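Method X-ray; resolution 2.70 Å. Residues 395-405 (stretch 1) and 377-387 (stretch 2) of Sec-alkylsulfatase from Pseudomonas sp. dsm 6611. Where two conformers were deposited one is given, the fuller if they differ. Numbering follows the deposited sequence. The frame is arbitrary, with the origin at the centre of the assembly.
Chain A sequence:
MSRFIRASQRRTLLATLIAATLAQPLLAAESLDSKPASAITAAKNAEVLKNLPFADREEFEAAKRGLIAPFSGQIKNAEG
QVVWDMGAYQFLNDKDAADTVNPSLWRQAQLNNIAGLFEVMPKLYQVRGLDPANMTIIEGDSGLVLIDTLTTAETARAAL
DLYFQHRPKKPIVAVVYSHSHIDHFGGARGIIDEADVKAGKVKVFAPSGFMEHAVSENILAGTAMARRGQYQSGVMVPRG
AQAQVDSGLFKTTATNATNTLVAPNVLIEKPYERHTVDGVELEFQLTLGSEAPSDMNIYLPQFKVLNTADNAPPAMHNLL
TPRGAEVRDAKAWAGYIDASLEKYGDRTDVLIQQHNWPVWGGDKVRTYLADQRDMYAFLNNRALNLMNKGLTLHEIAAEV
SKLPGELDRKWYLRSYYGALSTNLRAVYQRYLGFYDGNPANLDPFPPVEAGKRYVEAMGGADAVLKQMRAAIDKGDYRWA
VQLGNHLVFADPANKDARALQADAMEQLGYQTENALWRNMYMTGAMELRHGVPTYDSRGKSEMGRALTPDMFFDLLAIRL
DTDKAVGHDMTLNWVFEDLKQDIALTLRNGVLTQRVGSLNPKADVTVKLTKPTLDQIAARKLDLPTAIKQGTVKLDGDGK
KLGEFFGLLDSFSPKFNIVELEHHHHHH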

# COMPACT_ATOMS: atom_id res chain seq x y z
N GLU A 395 11.07 -14.16 2.34
CA GLU A 395 11.87 -15.04 1.48
C GLU A 395 12.65 -14.12 0.54
O GLU A 395 13.86 -14.30 0.41
CB GLU A 395 10.95 -15.96 0.66
CG GLU A 395 11.17 -17.45 0.84
CD GLU A 395 9.90 -18.28 0.75
OE1 GLU A 395 9.18 -18.16 -0.27
OE2 GLU A 395 9.63 -19.05 1.70
N ILE A 396 11.98 -13.10 -0.07
CA ILE A 396 12.65 -12.14 -0.95
C ILE A 396 13.69 -11.27 -0.21
O ILE A 396 14.78 -11.04 -0.75
CB ILE A 396 11.80 -11.44 -2.02
CG1 ILE A 396 11.89 -9.95 -1.91
CG2 ILE A 396 10.33 -11.93 -2.15
CD1 ILE A 396 10.95 -9.20 -2.74
N ALA A 397 13.40 -10.84 1.04
CA ALA A 397 14.37 -10.07 1.82
C ALA A 397 15.65 -10.89 2.08
O ALA A 397 16.75 -10.35 2.02
CB ALA A 397 13.74 -9.62 3.12
N ALA A 398 15.53 -12.20 2.32
CA ALA A 398 16.67 -13.12 2.55
C ALA A 398 17.43 -13.46 1.25
O ALA A 398 18.65 -13.65 1.26
CB ALA A 398 16.20 -14.39 3.21
N GLU A 399 16.71 -13.56 0.14
CA GLU A 399 17.33 -13.89 -1.14
C GLU A 399 18.12 -12.75 -1.70
O GLU A 399 19.22 -12.98 -2.19
CB GLU A 399 16.30 -14.41 -2.16
CG GLU A 399 15.92 -15.88 -1.92
CD GLU A 399 16.93 -16.95 -2.30
OE1 GLU A 399 17.29 -17.04 -3.50
OE2 GLU A 399 17.33 -17.72 -1.40
N VAL A 400 17.62 -11.51 -1.60
CA VAL A 400 18.33 -10.39 -2.19
C VAL A 400 19.65 -10.01 -1.50
O VAL A 400 20.70 -10.24 -2.11
CB VAL A 400 17.43 -9.26 -2.69
CG1 VAL A 400 18.25 -8.14 -3.31
CG2 VAL A 400 16.44 -9.81 -3.71
N SER A 401 19.66 -9.47 -0.29
CA SER A 401 20.93 -9.14 0.41
C SER A 401 21.83 -8.03 -0.15
O SER A 401 22.39 -7.28 0.67
CB SER A 401 21.75 -10.38 0.80
OG SER A 401 22.49 -10.96 -0.27
N LYS A 402 21.98 -7.89 -1.50
CA LYS A 402 22.81 -6.84 -2.11
C LYS A 402 22.19 -6.22 -3.36
O LYS A 402 21.40 -6.85 -4.03
CB LYS A 402 24.23 -7.35 -2.39
CG LYS A 402 25.12 -7.45 -1.14
CD LYS A 402 26.35 -8.30 -1.41
CE LYS A 402 27.34 -8.27 -0.27
NZ LYS A 402 28.42 -9.28 -0.46
N LEU A 403 22.55 -5.00 -3.67
CA LEU A 403 22.13 -4.35 -4.91
C LEU A 403 23.00 -4.98 -6.05
O LEU A 403 24.12 -5.50 -5.79
CB LEU A 403 22.35 -2.83 -4.86
CG LEU A 403 21.42 -2.03 -3.95
CD1 LEU A 403 21.78 -0.61 -3.92
CD2 LEU A 403 19.95 -2.26 -4.25
N PRO A 404 22.53 -4.97 -7.31
CA PRO A 404 23.31 -5.68 -8.35
C PRO A 404 24.46 -4.90 -8.95
O PRO A 404 24.46 -3.67 -8.92
CB PRO A 404 22.25 -5.98 -9.41
CG PRO A 404 21.23 -4.86 -9.29
CD PRO A 404 21.25 -4.43 -7.84
N GLY A 405 25.39 -5.64 -9.57
CA GLY A 405 26.54 -5.12 -10.31
C GLY A 405 27.37 -4.16 -9.50
O GLY A 405 27.76 -4.47 -8.36
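Stretch 2, residues 377-387: AFLNNRALNLM

Packing of the 377-387 helix of Sec-alkylsulfatase on residues 395-405 of the same chain. Stretch 2 is helical throughout, part of a longer helix that begins before Ala-377 and continues beyond Met-387; its backbone hydrogen bonds run from Asn-381 N to Ala-377 O (2.8 Å) through to Met-387 N to Ala-383 O (2.8 Å), with Ala-383 N to Leu-379 O weak at 3.4 Å. Stretch 1 enters as the last part of a helix and leaves as an extended loop. The two helix axes approach to 10.6 Å, and their N-to-C directions make an angle of 119°, so the helices cross obliquely, nearer perpendicular than antiparallel. The register descends accordingly: Ile-396 CA lies 6.7 Å from Leu-386 CA, Val-400 CA 8.6 Å from Arg-382 CA, and Leu-403 CA 7.9 Å from Phe-378 CA. No hydrogen bond links the stretches; the contact, burying 421 Å² in total, is mainly apolar.

Glu-395 is out of reach of stretch 2. One residue on, Ile-396 points toward stretch 2, with chi1 between wells at 124° and chi2 t; its CD1 reaches Ala-383 CB at 3.5 Å, and its CB lies 4.0 Å from Leu-386 CD1. Ala-397, directed away, and Ala-398 take no part. Glu-399, poorly ordered, only skirts the contact, its CB 4.5 Å from Leu-386 CD1. A turn after Ile-396, Val-400 (chi1 t) again points toward the partner and spans three of its residues: CG2 packs on Leu-386 CD1 at 3.7 Å and on Arg-382 CG at 3.9 Å, the aliphatic part of the arginine, while CG1 meets the edge of the Phe-378 ring at CZ, 3.6 Å away.

At Ser-401 phi turns positive (67°) and the helical path is broken; its OG donates to Val-400 O at 2.7 Å, an oxygen that also accepts from Lys-402 N at 2.7 Å. Beyond this turn the backbone is extended and passes along the Phe-378 side chain, which has chi1 t and points toward stretch 1. The CA-to-CB bond of Lys-402 points away; its carbonyl O lies 4.0 Å from Phe-378 CZ. Leu-403 (chi1 m, chi2 t) starts sideways, but its end comes nearer, placing CD2 3.6 Å from Phe-378 CD2. Pro-404 covers one face of the ring: CG is 3.6 Å from Phe-378 CD1, and CD stands 3.5 Å from the Phe-378 ring centroid, 5° off the normal, a nearly vertical CH-pi contact. Gly-405, with positive phi, lies beyond the contact.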

# COMPACT_ATOMS: atom_id res chain seq x y z
N ALA A 377 14.42 1.11 -9.67
CA ALA A 377 13.84 0.18 -10.65
C ALA A 377 14.15 -1.23 -10.25
O ALA A 377 13.27 -2.09 -10.37
CB ALA A 377 14.35 0.46 -12.05
N PHE A 378 15.34 -1.47 -9.66
CA PHE A 378 15.71 -2.80 -9.17
C PHE A 378 14.77 -3.24 -8.04
O PHE A 378 14.31 -4.39 -8.02
CB PHE A 378 17.18 -2.85 -8.70
CG PHE A 378 17.55 -4.07 -7.91
CD1 PHE A 378 17.72 -5.30 -8.54
CD2 PHE A 378 17.69 -4.00 -6.52
CE1 PHE A 378 18.07 -6.45 -7.80
CE2 PHE A 378 18.00 -5.15 -5.78
CZ PHE A 378 18.19 -6.37 -6.43
N LEU A 379 14.50 -2.35 -7.11
CA LEU A 379 13.64 -2.68 -5.99
C LEU A 379 12.29 -3.15 -6.48
O LEU A 379 11.89 -4.25 -6.13
CB LEU A 379 13.53 -1.51 -4.99
CG LEU A 379 14.74 -1.31 -4.10
CD1 LEU A 379 14.67 0.06 -3.43
CD2 LEU A 379 14.88 -2.43 -3.08
N ASN A 380 11.68 -2.38 -7.37
CA ASN A 380 10.40 -2.71 -7.97
C ASN A 380 10.47 -4.01 -8.81
O ASN A 380 9.78 -4.98 -8.51
CB ASN A 380 9.93 -1.53 -8.83
CG ASN A 380 8.54 -1.71 -9.37
OD1 ASN A 380 7.55 -1.43 -8.68
ND2 ASN A 380 8.44 -2.18 -10.60
N ASN A 381 11.35 -4.02 -9.83
CA ASN A 381 11.49 -5.12 -10.78
C ASN A 381 11.98 -6.43 -10.21
O ASN A 381 11.45 -7.46 -10.62
CB ASN A 381 12.30 -4.70 -12.00
CG ASN A 381 11.76 -3.52 -12.77
OD1 ASN A 381 10.54 -3.27 -12.84
ND2 ASN A 381 12.68 -2.78 -13.38
N ARG A 382 12.98 -6.43 -9.31
CA ARG A 382 13.49 -7.70 -8.75
C ARG A 382 12.43 -8.34 -7.85
O ARG A 382 12.22 -9.55 -7.93
CB ARG A 382 14.82 -7.52 -8.02
CG ARG A 382 15.35 -8.75 -7.26
CD ARG A 382 16.50 -9.47 -7.95
NE ARG A 382 16.04 -10.39 -8.97
CZ ARG A 382 16.28 -11.69 -8.96
NH1 ARG A 382 17.01 -12.23 -7.99
NH2 ARG A 382 15.81 -12.47 -9.92
N ALA A 383 11.77 -7.52 -7.01
CA ALA A 383 10.73 -7.98 -6.12
C ALA A 383 9.60 -8.61 -6.95
O ALA A 383 9.27 -9.77 -6.70
CB ALA A 383 10.21 -6.83 -5.25
N LEU A 384 9.09 -7.88 -7.98
CA LEU A 384 8.03 -8.37 -8.88
C LEU A 384 8.46 -9.68 -9.57
O LEU A 384 7.65 -10.60 -9.72
CB LEU A 384 7.72 -7.30 -9.93
CG LEU A 384 6.33 -6.62 -9.95
CD1 LEU A 384 5.49 -6.93 -8.71
CD2 LEU A 384 6.45 -5.12 -10.20
N ASN A 385 9.75 -9.78 -9.92
CA ASN A 385 10.33 -10.99 -10.51
C ASN A 385 10.19 -12.15 -9.52
O ASN A 385 9.55 -13.15 -9.84
CB ASN A 385 11.80 -10.75 -10.89
CG ASN A 385 12.46 -11.94 -11.56
OD1 ASN A 385 13.07 -12.80 -10.91
ND2 ASN A 385 12.34 -12.02 -12.88
N LEU A 386 10.74 -12.00 -8.30
CA LEU A 386 10.71 -13.02 -7.26
C LEU A 386 9.30 -13.36 -6.76
O LEU A 386 9.05 -14.52 -6.42
CB LEU A 386 11.67 -12.67 -6.12
CG LEU A 386 13.16 -12.65 -6.46
CD1 LEU A 386 13.98 -12.17 -5.24
CD2 LEU A 386 13.69 -14.05 -6.85
N MET A 387 8.35 -12.38 -6.76
CA MET A 387 6.95 -12.58 -6.38
C MET A 387 6.32 -13.59 -7.38
O MET A 387 5.71 -14.58 -6.97
CB MET A 387 6.17 -11.24 -6.43
CG MET A 387 6.36 -10.34 -5.22
SD MET A 387 5.30 -8.84 -5.34
CE MET A 387 6.52 -7.58 -5.27